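Local coordinates for protein O-methyltransferase family 2 (Planctopirus limnophila, PDB 5I2H) that probably transfers methyl groups from S-adenosyl-L-methionine to hydroxyl oxygens as a dimer, and binds the flavone apigenin in this crystal, at residues E31-S36 against M77-K82; R58-S63 against Q68-G73. All coordinates share one frame; numbering follows the deposited sequence.

Interaction 1: residues E31-S36 against M77-K82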
loop_
_atom_site.group_PDB
_atom_site.type_symbol
_atom_site.label_atom_id
_atom_site.label_comp_id
_atom_site.label_asym_id
_atom_site.label_seq_id
_atom_site.Cartn_x
_atom_site.Cartn_y
_atom_site.Cartn_z
ATOM N N GLU A 31 -2.035 -7.444 2.749
ATOM C CA GLU A 31 -2.141 -8.542 3.704
ATOM C C GLU A 31 -3.545 -8.656 4.292
ATOM O O GLU A 31 -4.065 -9.768 4.456
ATOM C CB GLU A 31 -1.107 -8.357 4.805
ATOM C CG GLU A 31 0.316 -8.570 4.264
ATOM C CD GLU A 31 1.395 -7.911 5.152
ATOM O OE1 GLU A 31 1.081 -7.465 6.277
ATOM O OE2 GLU A 31 2.565 -7.855 4.735
ATOM N N LEU A 32 -4.182 -7.536 4.629
ATOM C CA LEU A 32 -5.524 -7.647 5.192
ATOM C C LEU A 32 -6.516 -8.154 4.145
ATOM O O LEU A 32 -7.425 -8.931 4.464
ATOM C CB LEU A 32 -5.988 -6.315 5.770
ATOM C CG LEU A 32 -7.359 -6.412 6.498
ATOM C CD1 LEU A 32 -7.330 -7.362 7.686
ATOM C CD2 LEU A 32 -7.790 -5.077 7.002
ATOM N N LEU A 33 -6.347 -7.734 2.884
ATOM C CA LEU A 33 -7.199 -8.248 1.805
ATOM C C LEU A 33 -7.033 -9.751 1.658
ATOM O O LEU A 33 -8.026 -10.498 1.636
ATOM C CB LEU A 33 -6.884 -7.538 0.473
ATOM C CG LEU A 33 -7.507 -6.150 0.382
ATOM C CD1 LEU A 33 -6.863 -5.394 -0.784
ATOM C CD2 LEU A 33 -9.035 -6.216 0.245
ATOM N N ALA A 34 -5.776 -10.217 1.558
ATOM C CA ALA A 34 -5.535 -11.651 1.380
ATOM C C ALA A 34 -5.978 -12.444 2.605
ATOM O O ALA A 34 -6.554 -13.534 2.466
ATOM C CB ALA A 34 -4.051 -11.911 1.060
ATOM N N ALA A 35 -5.694 -11.940 3.812
ATOM C CA ALA A 35 -6.160 -12.622 5.028
ATOM C C ALA A 35 -7.681 -12.732 5.037
ATOM O O ALA A 35 -8.240 -13.782 5.381
ATOM C CB ALA A 35 -5.675 -11.872 6.275
ATOM N N SER A 36 -8.371 -11.655 4.658
ATOM C CA SER A 36 -9.826 -11.622 4.788
ATOM C C SER A 36 -10.504 -12.476 3.730
ATOM O O SER A 36 -11.522 -13.135 4.015
ATOM C CB SER A 36 -10.309 -10.185 4.693
ATOM O OG SER A 36 -9.735 -9.451 5.745
HETATM N N MSE A 77 -11.281 0.679 3.755
HETATM C CA MSE A 77 -11.104 0.361 2.336
HETATM C C MSE A 77 -12.449 0.352 1.593
HETATM O O MSE A 77 -12.516 -0.052 0.434
HETATM C CB MSE A 77 -10.417 -0.994 2.182
HETATM C CG MSE A 77 -8.913 -0.947 2.463
HETATM SE SE MSE A 77 -8.046 -2.703 2.153
HETATM C CE MSE A 77 -7.772 -3.135 3.999
ATOM N N GLN A 78 -13.516 0.769 2.290
ATOM C CA GLN A 78 -14.862 0.901 1.716
ATOM C C GLN A 78 -15.430 -0.462 1.319
ATOM O O GLN A 78 -16.165 -0.601 0.329
ATOM C CB GLN A 78 -14.874 1.870 0.534
ATOM C CG GLN A 78 -14.301 3.229 0.870
ATOM C CD GLN A 78 -15.032 4.335 0.152
ATOM O OE1 GLN A 78 -14.953 4.450 -1.067
ATOM N NE2 GLN A 78 -15.787 5.132 0.903
ATOM N N LEU A 79 -15.101 -1.479 2.112
ATOM C CA LEU A 79 -15.567 -2.841 1.852
ATOM C C LEU A 79 -16.583 -3.326 2.872
ATOM O O LEU A 79 -17.415 -4.186 2.555
ATOM C CB LEU A 79 -14.380 -3.810 1.817
ATOM C CG LEU A 79 -13.347 -3.471 0.738
ATOM C CD1 LEU A 79 -12.119 -4.376 0.869
ATOM C CD2 LEU A 79 -13.989 -3.566 -0.662
ATOM N N LEU A 80 -16.512 -2.813 4.097
ATOM C CA LEU A 80 -17.561 -3.014 5.085
ATOM C C LEU A 80 -18.134 -1.664 5.483
ATOM O O LEU A 80 -17.531 -0.606 5.265
ATOM C CB LEU A 80 -17.043 -3.740 6.330
ATOM C CG LEU A 80 -16.363 -5.097 6.174
ATOM C CD1 LEU A 80 -15.957 -5.662 7.542
ATOM C CD2 LEU A 80 -17.238 -6.067 5.474
ATOM N N THR A 81 -19.310 -1.706 6.086
ATOM C CA THR A 81 -19.954 -0.493 6.538
ATOM C C THR A 81 -20.607 -0.767 7.887
ATOM O O THR A 81 -20.991 -1.902 8.197
ATOM C CB THR A 81 -20.962 0.020 5.497
ATOM O OG1 THR A 81 -21.531 1.245 5.967
ATOM C CG2 THR A 81 -22.070 -0.982 5.253
ATOM N N LYS A 82 -20.663 0.271 8.718
ATOM C CA LYS A 82 -21.280 0.170 10.043
ATOM C C LYS A 82 -22.634 0.873 10.017
ATOM O O LYS A 82 -22.701 2.095 10.143
ATOM C CB LYS A 82 -20.369 0.756 11.113
ATOM C CG LYS A 82 -19.133 -0.082 11.332
ATOM C CD LYS A 82 -18.337 0.343 12.588
ATOM C CE LYS A 82 -17.073 -0.507 12.719
ATOM N NZ LYS A 82 -16.186 -0.177 13.878
#
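L32, on helix 26-39, meets the selenomethionine M77 just beyond the end of helix 64-76, with its CD2 lying 3.6 Å from CE of M77. Its CG is anti to the backbone N (chi1 -175°), a torsion that turns the fork toward M77; CB and CG border the same CE at about 4.1 Å. M77 answers with a long, flexible chain that bends at chi3, -107°, and so places CE beside L32 while the selenium stays near L33; this holds for one of two modelled conformers. On L33, CG sits 3.9 Å from SE of M77, and CD2 reaches past the selenium to CD1 of L79 at 3.6 Å, the two leucine side chains crossing at about a right angle. The elements joined belong to the dimerisation domain, whose arrangement of helices with a small hairpin, strands 80-82 and 88-90, is consistent with a winged helix. Helix 64-76 ends here in a Schellman motif: Q78 takes a positive phi, N of L79 bonds back to O of L74, and the chain turns toward the first hairpin strand, bringing L79 into range of L33. Two leucine forks of helix 26-39 and the unbranched, pliable M77 suit a buried apolar seam that L23 of the second subunit also covers. With an alanine in place of L33, SE of M77 and CD1 of L79 would probably be left without the fork they pack against, and L23 of the second subunit without part of its apolar seat. One turn further on, S36 suits the buried helix because its hydroxyl bonds within it: OG donates to O of L32 at 2.7 Å, tilted 27° from the carbonyl plane, while N of S36 reaches that oxygen from the opposite face.

Interaction 2: residues R58-S63 against Q68-G73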
loop_
_atom_site.group_PDB
_atom_site.type_symbol
_atom_site.label_atom_id
_atom_site.label_comp_id
_atom_site.label_asym_id
_atom_site.label_seq_id
_atom_site.Cartn_x
_atom_site.Cartn_y
_atom_site.Cartn_z
ATOM N N ARG A 58 -17.269 -13.838 17.337
ATOM C CA ARG A 58 -17.547 -15.248 17.568
ATOM C C ARG A 58 -17.422 -16.055 16.279
ATOM O O ARG A 58 -16.786 -17.114 16.262
ATOM C CB ARG A 58 -18.933 -15.414 18.204
ATOM N N ARG A 59 -17.997 -15.560 15.180
ATOM C CA ARG A 59 -17.998 -16.341 13.942
ATOM C C ARG A 59 -16.602 -16.436 13.324
ATOM O O ARG A 59 -16.288 -17.419 12.641
ATOM C CB ARG A 59 -18.984 -15.731 12.945
ATOM C CG ARG A 59 -19.204 -16.556 11.692
ATOM C CD ARG A 59 -20.153 -17.739 11.932
ATOM N NE ARG A 59 -21.518 -17.284 12.195
ATOM C CZ ARG A 59 -22.428 -17.034 11.252
ATOM N NH1 ARG A 59 -22.128 -17.216 9.968
ATOM N NH2 ARG A 59 -23.639 -16.601 11.593
ATOM N N LEU A 60 -15.757 -15.424 13.528
ATOM C CA LEU A 60 -14.387 -15.482 13.053
ATOM C C LEU A 60 -13.448 -16.121 14.062
ATOM O O LEU A 60 -12.286 -16.370 13.720
ATOM C CB LEU A 60 -13.878 -14.073 12.723
ATOM C CG LEU A 60 -14.591 -13.308 11.596
ATOM C CD1 LEU A 60 -13.964 -11.935 11.366
ATOM C CD2 LEU A 60 -14.559 -14.130 10.304
ATOM N N VAL A 61 -13.922 -16.364 15.287
ATOM C CA VAL A 61 -13.148 -16.856 16.430
ATOM C C VAL A 61 -11.893 -15.997 16.614
ATOM O O VAL A 61 -10.754 -16.482 16.565
ATOM C CB VAL A 61 -12.875 -18.383 16.330
ATOM C CG1 VAL A 61 -14.175 -19.105 16.114
ATOM C CG2 VAL A 61 -11.930 -18.815 15.213
ATOM N N LEU A 62 -12.109 -14.710 16.881
ATOM C CA LEU A 62 -11.039 -13.738 17.059
ATOM C C LEU A 62 -11.275 -12.943 18.335
ATOM O O LEU A 62 -12.411 -12.795 18.801
ATOM C CB LEU A 62 -10.935 -12.762 15.857
ATOM C CG LEU A 62 -10.540 -13.279 14.470
ATOM C CD1 LEU A 62 -10.593 -12.131 13.436
ATOM C CD2 LEU A 62 -9.150 -13.907 14.491
ATOM N N SER A 63 -10.190 -12.421 18.893
ATOM C CA SER A 63 -10.297 -11.512 20.026
ATOM C C SER A 63 -11.028 -10.242 19.612
ATOM O O SER A 63 -11.186 -9.949 18.424
ATOM C CB SER A 63 -8.910 -11.159 20.570
ATOM O OG SER A 63 -8.167 -10.393 19.621
ATOM N N GLN A 68 -11.598 -5.828 15.902
ATOM C CA GLN A 68 -11.666 -4.387 15.677
ATOM C C GLN A 68 -10.692 -3.959 14.596
ATOM O O GLN A 68 -11.055 -3.163 13.728
ATOM C CB GLN A 68 -11.389 -3.572 16.944
ATOM C CG GLN A 68 -12.417 -3.637 18.041
ATOM C CD GLN A 68 -13.595 -2.689 17.859
ATOM O OE1 GLN A 68 -13.928 -2.274 16.752
ATOM N NE2 GLN A 68 -14.220 -2.329 18.977
ATOM N N VAL A 69 -9.438 -4.430 14.647
ATOM C CA VAL A 69 -8.503 -3.910 13.649
ATOM C C VAL A 69 -8.883 -4.416 12.251
ATOM O O VAL A 69 -8.709 -3.701 11.259
ATOM C CB VAL A 69 -7.019 -4.214 13.970
ATOM C CG1 VAL A 69 -6.660 -3.732 15.384
ATOM C CG2 VAL A 69 -6.662 -5.663 13.819
ATOM N N LEU A 70 -9.418 -5.638 12.158
ATOM C CA LEU A 70 -9.843 -6.191 10.876
ATOM C C LEU A 70 -11.032 -5.414 10.335
ATOM O O LEU A 70 -11.046 -5.013 9.161
ATOM C CB LEU A 70 -10.179 -7.681 11.048
ATOM C CG LEU A 70 -10.670 -8.369 9.770
ATOM C CD1 LEU A 70 -10.128 -9.795 9.624
ATOM C CD2 LEU A 70 -12.167 -8.431 9.784
ATOM N N VAL A 71 -12.033 -5.172 11.187
ATOM C CA VAL A 71 -13.227 -4.462 10.739
ATOM C C VAL A 71 -12.888 -3.027 10.372
ATOM O O VAL A 71 -13.356 -2.505 9.344
ATOM C CB VAL A 71 -14.334 -4.530 11.806
ATOM C CG1 VAL A 71 -15.444 -3.493 11.507
ATOM C CG2 VAL A 71 -14.910 -5.943 11.867
ATOM N N THR A 72 -12.093 -2.353 11.211
ATOM C CA THR A 72 -11.696 -0.985 10.898
ATOM C C THR A 72 -10.944 -0.911 9.574
ATOM O O THR A 72 -11.205 -0.020 8.750
ATOM C CB THR A 72 -10.859 -0.417 12.052
ATOM O OG1 THR A 72 -11.717 -0.289 13.190
ATOM C CG2 THR A 72 -10.235 0.943 11.719
ATOM N N GLY A 73 -10.021 -1.841 9.333
ATOM C CA GLY A 73 -9.292 -1.821 8.064
ATOM C C GLY A 73 -10.208 -2.002 6.861
ATOM O O GLY A 73 -10.103 -1.287 5.846
#
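The hydroxyl OG of S63 is gripped twice, by the backbone N of A66 and by the carboxylate atom OD2 of D129, and it thereby caps the start of helix 64-76. Serine fits the N-cap because its short side chain can accept from a first-turn amide. Helices 53-60 and 64-76, with the tight turn between them, are arranged as in a helix-turn-helix, consistent with the winged-helix character of this dimerisation domain. The turn begins with a Schellman motif, in which V61 adopts a positive phi of 51° and its N bonds back to O of R58 at 3.1 Å. Inside the angle of the two helices lies a cluster of three leucines, whose branched ends can meet between the turn and the helix. L70 faces L60 and L62, whose CD1 atoms meet each other at 4.0 Å; its CG is anti to the backbone N (chi1 179°), which sends the fork out toward the turn. I45 of helix 42-48 adds to the side of L60, and V42 and L40 pack on L70. The two prongs of L70 are shared out, CD2 lying 4.2 Å from CD1 of L60 and CD1 lying 4.5 Å from CD1 of L62.

Both interactions lie in the dimerisation domain, their centres about 11 Å apart. Along the chain interaction 2 is nested inside interaction 1: 31-36 comes first, then 58-63 and 68-73, and finally 77-82. Helix 64-76 joins them, since it carries 68-73 and runs directly into 77-82. The contacts also touch: CD2 of L32 packs 3.7 Å from CA of G73, where the lack of a side chain allows a close approach, and CE of K82 lies 3.6 Å from CG1 of V71. Through this packing the apolar contacts are continuous from the helix-turn-helix to the dimer interface, which of the two interactions only interaction 1 borders.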